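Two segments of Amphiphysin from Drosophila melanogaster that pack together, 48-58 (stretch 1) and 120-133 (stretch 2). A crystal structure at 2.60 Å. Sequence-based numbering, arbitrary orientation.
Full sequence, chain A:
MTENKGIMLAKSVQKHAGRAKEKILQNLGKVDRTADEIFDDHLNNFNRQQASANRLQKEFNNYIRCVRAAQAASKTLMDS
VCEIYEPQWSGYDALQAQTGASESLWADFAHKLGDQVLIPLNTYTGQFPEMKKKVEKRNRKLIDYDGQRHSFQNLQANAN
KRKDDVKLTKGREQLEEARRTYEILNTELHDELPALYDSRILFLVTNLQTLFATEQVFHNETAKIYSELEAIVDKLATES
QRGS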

# COMPACT_ATOMS: atom_id res chain seq x y z
N ARG A 48 -11.95 17.05 -22.92
CA ARG A 48 -11.75 17.23 -21.48
C ARG A 48 -12.35 16.10 -20.66
O ARG A 48 -11.81 15.73 -19.61
CB ARG A 48 -12.34 18.56 -20.99
CG ARG A 48 -11.39 19.77 -21.08
CD ARG A 48 -12.02 21.17 -20.79
NE ARG A 48 -13.49 21.13 -20.79
CZ ARG A 48 -14.26 20.92 -19.72
NH1 ARG A 48 -13.72 20.73 -18.51
NH2 ARG A 48 -15.58 20.87 -19.86
N GLN A 49 -13.49 15.58 -21.12
CA GLN A 49 -14.16 14.46 -20.44
C GLN A 49 -13.27 13.22 -20.58
O GLN A 49 -13.08 12.50 -19.61
CB GLN A 49 -15.55 14.22 -21.04
CG GLN A 49 -16.38 13.16 -20.33
CD GLN A 49 -17.74 12.91 -20.98
OE1 GLN A 49 -18.02 13.39 -22.08
NE2 GLN A 49 -18.59 12.16 -20.30
N GLN A 50 -12.71 13.01 -21.78
CA GLN A 50 -11.83 11.89 -22.07
C GLN A 50 -10.48 11.99 -21.34
O GLN A 50 -9.95 10.99 -20.92
CB GLN A 50 -11.58 11.80 -23.58
CG GLN A 50 -10.53 10.78 -24.00
CD GLN A 50 -10.43 10.66 -25.50
OE1 GLN A 50 -10.32 11.67 -26.21
NE2 GLN A 50 -10.47 9.44 -25.99
N ALA A 51 -9.94 13.18 -21.21
CA ALA A 51 -8.67 13.37 -20.50
C ALA A 51 -8.85 13.10 -19.01
O ALA A 51 -7.93 12.60 -18.37
CB ALA A 51 -8.13 14.82 -20.71
N SER A 52 -10.03 13.42 -18.49
CA SER A 52 -10.35 13.25 -17.06
C SER A 52 -10.63 11.78 -16.71
O SER A 52 -10.27 11.34 -15.63
CB SER A 52 -11.56 14.12 -16.64
OG SER A 52 -11.30 15.51 -16.74
N ALA A 53 -11.25 11.03 -17.62
CA ALA A 53 -11.52 9.62 -17.39
C ALA A 53 -10.25 8.75 -17.54
O ALA A 53 -10.09 7.77 -16.82
CB ALA A 53 -12.62 9.12 -18.31
N ASN A 54 -9.37 9.13 -18.47
CA ASN A 54 -8.09 8.44 -18.68
C ASN A 54 -7.17 8.61 -17.47
O ASN A 54 -6.48 7.66 -17.03
CB ASN A 54 -7.40 8.96 -19.94
CG ASN A 54 -8.04 8.44 -21.24
OD1 ASN A 54 -7.67 8.84 -22.32
ND2 ASN A 54 -8.99 7.53 -21.11
N ARG A 55 -7.19 9.82 -16.92
CA ARG A 55 -6.46 10.12 -15.71
C ARG A 55 -7.04 9.34 -14.51
O ARG A 55 -6.28 8.85 -13.66
CB ARG A 55 -6.48 11.63 -15.45
CG ARG A 55 -5.96 12.04 -14.11
CD ARG A 55 -6.07 13.53 -13.83
NE ARG A 55 -5.38 13.90 -12.61
CZ ARG A 55 -5.32 15.13 -12.08
NH1 ARG A 55 -5.91 16.16 -12.68
NH2 ARG A 55 -4.66 15.31 -10.95
N LEU A 56 -8.35 9.21 -14.42
CA LEU A 56 -8.95 8.53 -13.28
C LEU A 56 -8.60 7.05 -13.33
O LEU A 56 -8.27 6.45 -12.31
CB LEU A 56 -10.46 8.71 -13.25
CG LEU A 56 -11.15 8.23 -11.99
CD1 LEU A 56 -10.68 9.04 -10.80
CD2 LEU A 56 -12.68 8.34 -12.16
N GLN A 57 -8.65 6.48 -14.53
CA GLN A 57 -8.34 5.08 -14.75
C GLN A 57 -6.85 4.80 -14.45
O GLN A 57 -6.52 3.84 -13.79
CB GLN A 57 -8.71 4.68 -16.17
CG GLN A 57 -8.51 3.24 -16.53
CD GLN A 57 -8.70 3.00 -18.02
OE1 GLN A 57 -8.16 3.73 -18.86
NE2 GLN A 57 -9.48 1.99 -18.35
N LYS A 58 -5.98 5.68 -14.92
CA LYS A 58 -4.56 5.60 -14.61
C LYS A 58 -4.32 5.56 -13.09
O LYS A 58 -3.82 4.57 -12.57
CB LYS A 58 -3.83 6.80 -15.25
CG LYS A 58 -2.33 6.75 -15.15
CD LYS A 58 -1.70 8.16 -15.09
CE LYS A 58 -0.17 8.10 -15.26
NZ LYS A 58 0.24 7.99 -16.70
N PRO A 120 -16.62 -0.89 -14.36
CA PRO A 120 -17.38 0.25 -14.87
C PRO A 120 -16.48 1.38 -15.30
O PRO A 120 -16.84 2.09 -16.24
CB PRO A 120 -18.25 0.66 -13.66
CG PRO A 120 -18.47 -0.58 -12.97
CD PRO A 120 -17.15 -1.34 -13.06
N LEU A 121 -15.33 1.57 -14.65
CA LEU A 121 -14.43 2.68 -15.00
C LEU A 121 -13.76 2.44 -16.34
O LEU A 121 -13.62 3.37 -17.12
CB LEU A 121 -13.38 2.89 -13.92
CG LEU A 121 -12.34 4.02 -14.08
CD1 LEU A 121 -12.97 5.37 -14.40
CD2 LEU A 121 -11.47 4.08 -12.80
N ASN A 122 -13.39 1.18 -16.57
CA ASN A 122 -12.75 0.74 -17.82
C ASN A 122 -13.75 0.77 -18.95
O ASN A 122 -13.38 1.06 -20.08
CB ASN A 122 -12.14 -0.67 -17.69
CG ASN A 122 -10.86 -0.71 -16.84
OD1 ASN A 122 -10.15 0.27 -16.68
ND2 ASN A 122 -10.58 -1.88 -16.29
N THR A 123 -15.02 0.49 -18.64
CA THR A 123 -16.10 0.50 -19.64
C THR A 123 -16.51 1.93 -20.08
O THR A 123 -16.72 2.20 -21.26
CB THR A 123 -17.32 -0.25 -19.09
OG1 THR A 123 -17.04 -1.65 -19.05
CG2 THR A 123 -18.50 -0.16 -20.00
N TYR A 124 -16.62 2.82 -19.11
CA TYR A 124 -16.96 4.20 -19.35
C TYR A 124 -15.81 4.87 -20.06
O TYR A 124 -16.00 5.66 -20.98
CB TYR A 124 -17.24 4.90 -18.02
CG TYR A 124 -17.28 6.41 -18.04
CD1 TYR A 124 -18.43 7.10 -18.47
CD2 TYR A 124 -16.18 7.15 -17.61
CE1 TYR A 124 -18.45 8.51 -18.48
CE2 TYR A 124 -16.20 8.53 -17.61
CZ TYR A 124 -17.32 9.21 -18.03
OH TYR A 124 -17.29 10.60 -17.97
N THR A 125 -14.60 4.51 -19.65
CA THR A 125 -13.41 5.07 -20.27
C THR A 125 -13.22 4.63 -21.72
O THR A 125 -12.65 5.39 -22.52
CB THR A 125 -12.19 4.70 -19.43
OG1 THR A 125 -12.30 5.32 -18.15
CG2 THR A 125 -10.96 5.30 -20.01
N GLY A 126 -13.69 3.42 -22.05
CA GLY A 126 -13.46 2.79 -23.34
C GLY A 126 -14.39 3.30 -24.42
O GLY A 126 -14.13 3.12 -25.62
N GLN A 127 -15.47 3.95 -24.03
CA GLN A 127 -16.39 4.49 -25.02
C GLN A 127 -15.86 5.75 -25.68
O GLN A 127 -16.32 6.10 -26.76
CB GLN A 127 -17.79 4.68 -24.45
CG GLN A 127 -17.93 5.80 -23.46
CD GLN A 127 -19.11 5.60 -22.52
OE1 GLN A 127 -19.99 4.81 -22.77
NE2 GLN A 127 -19.11 6.34 -21.42
N PHE A 128 -14.84 6.37 -25.09
CA PHE A 128 -14.25 7.59 -25.66
C PHE A 128 -13.43 7.44 -26.95
O PHE A 128 -13.61 8.25 -27.87
CB PHE A 128 -13.44 8.35 -24.59
CG PHE A 128 -14.28 8.88 -23.48
CD1 PHE A 128 -14.40 8.18 -22.29
CD2 PHE A 128 -14.99 10.04 -23.64
CE1 PHE A 128 -15.18 8.64 -21.27
CE2 PHE A 128 -15.78 10.52 -22.60
CZ PHE A 128 -15.88 9.81 -21.42
N PRO A 129 -12.50 6.48 -27.04
CA PRO A 129 -11.78 6.25 -28.31
C PRO A 129 -12.65 5.97 -29.54
O PRO A 129 -12.27 6.39 -30.62
CB PRO A 129 -10.85 5.07 -27.98
CG PRO A 129 -11.34 4.51 -26.74
CD PRO A 129 -11.98 5.63 -25.97
N GLU A 130 -13.79 5.30 -29.38
CA GLU A 130 -14.69 4.99 -30.51
C GLU A 130 -15.54 6.21 -30.95
O GLU A 130 -15.99 6.33 -32.09
CB GLU A 130 -15.57 3.78 -30.12
CG GLU A 130 -16.46 3.17 -31.22
CD GLU A 130 -17.29 1.99 -30.69
OE1 GLU A 130 -18.09 2.17 -29.72
OE2 GLU A 130 -17.13 0.85 -31.22
N MSE A 131 -15.75 7.12 -30.00
CA MSE A 131 -16.39 8.41 -30.21
C MSE A 131 -15.43 9.32 -30.91
O MSE A 131 -15.81 10.01 -31.82
CB MSE A 131 -16.78 9.01 -28.86
CG MSE A 131 -17.66 10.27 -28.93
SE MSE A 131 -19.42 10.12 -30.05
CE MSE A 131 -20.47 9.17 -28.86
N LYS A 132 -14.17 9.32 -30.49
CA LYS A 132 -13.13 10.13 -31.15
C LYS A 132 -13.00 9.67 -32.60
O LYS A 132 -12.89 10.46 -33.51
CB LYS A 132 -11.79 10.00 -30.38
CG LYS A 132 -10.63 10.84 -30.89
CD LYS A 132 -9.48 10.90 -29.87
CE LYS A 132 -8.44 12.00 -30.21
NZ LYS A 132 -7.21 11.94 -29.35
N LYS A 133 -13.04 8.36 -32.82
CA LYS A 133 -13.00 7.83 -34.17
C LYS A 133 -14.16 8.35 -35.00
O LYS A 133 -13.98 8.72 -36.17
CB LYS A 133 -13.02 6.30 -34.14
CG LYS A 133 -12.46 5.68 -35.41
CD LYS A 133 -12.30 4.15 -35.32
CE LYS A 133 -12.31 3.50 -36.73
NZ LYS A 133 -11.64 2.15 -36.75
O HOH W 1 -14.99 11.83 -17.62

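Two helices of Amphiphysin pack obliquely antiparallel through a small-residue centre, flanked by leucines and aromatic rings and pinned by glutamine hydrogen bonds, illustrating how a helix pair can mix apolar fit with polar anchoring. The axes run at 143° and approach to 9.4 Å, burying 631 Å² in total. Closest register falls at Ala 53 and Thr 125, whose CA atoms lie 5.7 Å apart, and both residues are compact enough for such proximity. The methyl of Ala 53 also sits beside two rings, its CB 3.7 Å from Tyr 124 CE2 and 3.9 Å from Phe 128 CE1. Thr 125 turns its hydroxyl back onto its own helix, where OG1 donates to Leu 121 O at 2.6 Å; a polar group is thus satisfied within a buried site.

Phe 128, in the m rotamer, has more of its surface covered by the partner helix, 83 Å², than any other residue of its stretch. Gln 50 CA lies over one face of the ring, 4.2 Å from its centroid, while Gln 49 CD meets the edge, 3.5 Å from CE2. Being long and extended, with chi1 and chi2 both t, Gln 49 reaches past this ring, and its NE2 donates to Tyr 124 OH at 3.1 Å. A water reinforces the link: it donates to Gln 49 O at 2.8 Å and hydrogen-bonds Tyr 124 OH at 2.6 Å.

Towards the other end, Leu 56 and Leu 121 supply an apolar contact, CD2 of the former 3.7 Å from CD1 of the latter. Leu 121 also packs against the backbone of Gln 57, with CD2 3.8 Å from CA. The extended side chain of Gln 57 then carries NE2 to Asn 122 OD1, a very short hydrogen bond of 2.5 Å between complementary amides of two partly exposed residues.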